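Local coordinates for protein DnaB intein (Synechocystis sp., PDB 1MI8) that probably carries out protein splicing, excising itself from a replicative DNA helicase precursor in a process that includes asparagine side-chain cyclization, at residues K17-I21 and K22-D26; L139-P142 and G143-N146. The protein carries 4 engineered substitutions. One frame throughout, in Å; residues are numbered along the deposited sequence.

Contact 1: K17-I21 and K22-D26; sequences KRVSI and KDLLD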
# COMPACT_ATOMS: atom_id res chain seq x y z
N LYS A 17 -27.20 -11.51 8.67
CA LYS A 17 -27.17 -11.65 7.23
C LYS A 17 -26.30 -10.52 6.67
O LYS A 17 -26.03 -9.50 7.36
CB LYS A 17 -28.55 -11.54 6.61
CG LYS A 17 -29.21 -12.86 6.21
CD LYS A 17 -29.73 -13.69 7.40
CE LYS A 17 -30.82 -14.71 6.91
NZ LYS A 17 -30.43 -16.11 7.16
N ARG A 18 -25.91 -10.71 5.42
CA ARG A 18 -25.07 -9.78 4.68
C ARG A 18 -25.73 -9.54 3.34
O ARG A 18 -26.12 -10.50 2.68
CB ARG A 18 -23.72 -10.41 4.34
CG ARG A 18 -22.59 -10.18 5.31
CD ARG A 18 -22.68 -11.01 6.52
NE ARG A 18 -21.33 -11.27 7.01
CZ ARG A 18 -21.07 -11.75 8.23
NH1 ARG A 18 -22.08 -12.00 9.07
NH2 ARG A 18 -19.82 -11.98 8.60
N VAL A 19 -25.86 -8.29 2.93
CA VAL A 19 -26.36 -8.02 1.62
C VAL A 19 -25.50 -6.88 1.08
O VAL A 19 -25.06 -6.00 1.85
CB VAL A 19 -27.89 -7.68 1.66
CG1 VAL A 19 -28.54 -8.32 2.90
CG2 VAL A 19 -28.10 -6.22 1.58
N SER A 20 -25.19 -6.90 -0.21
CA SER A 20 -24.35 -5.86 -0.77
C SER A 20 -24.95 -4.49 -0.49
O SER A 20 -26.18 -4.38 -0.38
CB SER A 20 -24.20 -6.05 -2.29
OG SER A 20 -25.48 -5.97 -2.89
N ILE A 21 -24.10 -3.48 -0.34
CA ILE A 21 -24.59 -2.12 -0.10
C ILE A 21 -25.39 -1.66 -1.34
O ILE A 21 -26.38 -0.90 -1.20
CB ILE A 21 -23.43 -1.11 0.24
CG1 ILE A 21 -24.01 0.25 0.61
CG2 ILE A 21 -22.45 -1.08 -0.87
CD1 ILE A 21 -23.02 1.25 1.19
N LYS A 22 -24.98 -2.08 -2.55
CA LYS A 22 -25.76 -1.75 -3.77
C LYS A 22 -27.21 -2.25 -3.59
O LYS A 22 -28.19 -1.52 -3.84
CB LYS A 22 -25.19 -2.43 -5.01
CG LYS A 22 -25.91 -2.10 -6.36
CD LYS A 22 -26.15 -3.39 -7.17
CE LYS A 22 -26.70 -3.17 -8.60
NZ LYS A 22 -25.58 -2.80 -9.55
N ASP A 23 -27.35 -3.49 -3.12
CA ASP A 23 -28.66 -4.07 -2.89
C ASP A 23 -29.38 -3.40 -1.75
O ASP A 23 -30.55 -3.67 -1.55
CB ASP A 23 -28.57 -5.57 -2.61
CG ASP A 23 -28.31 -6.37 -3.87
OD1 ASP A 23 -28.36 -5.79 -4.97
OD2 ASP A 23 -28.05 -7.58 -3.76
N LEU A 24 -28.74 -2.52 -0.99
CA LEU A 24 -29.45 -1.85 0.09
C LEU A 24 -29.79 -0.39 -0.24
O LEU A 24 -30.27 0.33 0.61
CB LEU A 24 -28.63 -1.89 1.39
CG LEU A 24 -28.39 -3.24 2.07
CD1 LEU A 24 -27.20 -3.16 3.01
CD2 LEU A 24 -29.66 -3.67 2.79
N LEU A 25 -29.56 0.03 -1.47
CA LEU A 25 -29.80 1.42 -1.85
C LEU A 25 -31.18 1.95 -1.48
O LEU A 25 -31.32 3.07 -0.97
CB LEU A 25 -29.57 1.59 -3.34
CG LEU A 25 -29.54 2.99 -3.91
CD1 LEU A 25 -28.37 3.77 -3.31
CD2 LEU A 25 -29.39 2.91 -5.44
N ASP A 26 -32.21 1.15 -1.74
CA ASP A 26 -33.56 1.59 -1.44
C ASP A 26 -34.02 0.98 -0.13
O ASP A 26 -35.10 0.38 -0.05
CB ASP A 26 -34.50 1.24 -2.58
CG ASP A 26 -34.06 1.87 -3.89
OD1 ASP A 26 -33.76 3.10 -3.88
OD2 ASP A 26 -34.02 1.15 -4.94
O HOH W 1 -26.33 -8.76 -1.86

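Contact 2: L139-P142 and G143-N146; sequences LTVP and GPHN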
# COMPACT_ATOMS: atom_id res chain seq x y z
N LEU A 139 -23.20 5.26 3.34
CA LEU A 139 -24.46 5.28 4.01
C LEU A 139 -24.20 6.17 5.17
O LEU A 139 -23.05 6.46 5.48
CB LEU A 139 -24.88 3.84 4.37
CG LEU A 139 -23.94 2.90 5.14
CD1 LEU A 139 -23.98 3.26 6.59
CD2 LEU A 139 -24.38 1.46 4.96
N THR A 140 -25.28 6.64 5.78
CA THR A 140 -25.17 7.56 6.89
C THR A 140 -25.59 6.81 8.15
O THR A 140 -26.58 6.06 8.16
CB THR A 140 -26.09 8.79 6.65
OG1 THR A 140 -25.80 9.35 5.37
CG2 THR A 140 -25.84 9.86 7.67
N VAL A 141 -24.83 7.01 9.21
CA VAL A 141 -25.11 6.35 10.46
C VAL A 141 -24.91 7.34 11.63
O VAL A 141 -23.78 7.53 12.14
CB VAL A 141 -24.24 5.07 10.62
CG1 VAL A 141 -22.78 5.43 10.38
CG2 VAL A 141 -24.41 4.44 12.01
N PRO A 142 -26.01 8.03 12.02
CA PRO A 142 -26.07 9.02 13.10
C PRO A 142 -25.49 8.47 14.42
O PRO A 142 -25.87 7.38 14.87
CB PRO A 142 -27.56 9.32 13.20
CG PRO A 142 -27.99 9.34 11.72
CD PRO A 142 -27.20 8.13 11.14
N GLY A 143 -24.59 9.23 15.02
CA GLY A 143 -23.98 8.83 16.27
C GLY A 143 -22.60 8.22 16.10
O GLY A 143 -21.59 8.92 16.21
N PRO A 144 -22.50 6.89 15.87
CA PRO A 144 -21.13 6.37 15.72
C PRO A 144 -20.47 6.63 14.37
O PRO A 144 -19.26 6.58 14.26
CB PRO A 144 -21.27 4.87 16.07
CG PRO A 144 -22.63 4.56 15.56
CD PRO A 144 -23.48 5.80 16.00
N HIS A 145 -21.25 6.90 13.34
CA HIS A 145 -20.72 7.19 11.98
C HIS A 145 -19.78 6.13 11.35
O HIS A 145 -18.83 6.47 10.66
CB HIS A 145 -20.01 8.57 11.95
CG HIS A 145 -20.93 9.71 12.30
ND1 HIS A 145 -22.10 9.97 11.61
CD2 HIS A 145 -20.89 10.63 13.30
CE1 HIS A 145 -22.74 10.98 12.18
NE2 HIS A 145 -22.03 11.40 13.21
N ASN A 146 -20.01 4.86 11.60
CA ASN A 146 -19.18 3.88 10.93
C ASN A 146 -19.98 2.60 10.85
O ASN A 146 -21.09 2.51 11.44
CB ASN A 146 -17.87 3.67 11.69
CG ASN A 146 -18.09 3.06 13.05
OD1 ASN A 146 -18.16 1.85 13.19
ND2 ASN A 146 -18.21 3.92 14.09
O HOH W 2 -22.89 8.89 9.35

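Contact 1: K17-I21 and K22-D26
Polar contacts centre on Ser20 and Asp23, where strand 17-20 gives way to the 3-10 segment 22-24. Ser20 turns its hydroxyl in between its own N and carbonyl carbon (chi1 61°), and Asp23 N donates to Ser20 OG at 3.1 Å with an N-H...O angle of 151°. A serine hydroxyl accepting from the amide three residues on is an arrangement familiar from the first turn of helices. A water then joins the same two residues: it accepts from Ser20 N at 2.7 Å and donates to Asp23 OD2 at 2.8 Å, while OD2 and OG themselves meet at too poor an angle to bond.

Two backbone bonds, each spanning three residues as in a 3-10 turn, set the bend: Leu24 N donates to Ile21 O at 2.9 Å and Leu25 N to Lys22 O at 3.1 Å.

In the apolar component Leu24 lies across Val19 at about a right angle, though the spacing of the pair is doubtful. Ile21 packs on Phe137 and Leu139 of strand 120-140.

One serine thus ties the strand end to the turn twice, directly through its hydroxyl and by water through its amide; the exposed Asp23 is held at the surface, while Leu24 is buried against Ile10.

Contact 2: L139-P142 and G143-N146
Facing Val141 and Pro142, the imidazole of His145 has Gly143 N on one face, 3.7 Å above the ring plane and displaced toward the rim. At the edge, in plane, a water stands 2.6 Å from ND1 and accepts from Val141 N at 2.7 Å, so it ties the ring back to the end of the strand. Pro142 CA is 4.0 Å from CE1. CG of His145 is anti to the carbonyl carbon (chi1 -60°), which folds the ring back toward Val141; ND1 comes close to Val141 O, but the angle is too poor for a bond.

The backbone closes by a weak hydrogen bond from His145 N to Val141 O, 2.9 Å, four residues apart as in an alpha-turn. At Gly143 (phi 99°, psi -88°) a CB would run into the Pro142 carbonyl O. His145, which closes the turn, and Asn146 probably correspond to the His-Asn of intein block F; His145 touches His155 and bonds by backbone to Ala156, probably beside the C-terminal splice junction.

Val141 CG2 meets Pro144 CG at 4.0 Å, the two side chains crossing nearly perpendicularly. The Asn146 amide donates from ND2 to Pro144 O at 2.9 Å, from above the carbonyl plane, while Asn146 OD1 accepts from Ile35 N.

In the fold
Contact 1 closes long before contact 2 opens along the chain, yet their centres lie about 16 Å apart and they touch: Ile21 CD1 packs on Leu139 CD2 at 4.0 Å. Both are turns at strand ends inside one intein splicing domain. Residues 17-26 comprise the second strand of the small antiparallel pair 9-12 and 17-20 and the 3-10 turn after it, whereas 139-146 bridge the end of strand 120-140, part of the larger antiparallel sheet, to strand 146-149. Ile21 also rests on Phe137, so strand 120-140 is the common element. Its end meets Ser157 and the following loop meets Ala156, so contact 2 probably borders the C-terminal splice junction, with 17-26 packed against its strand.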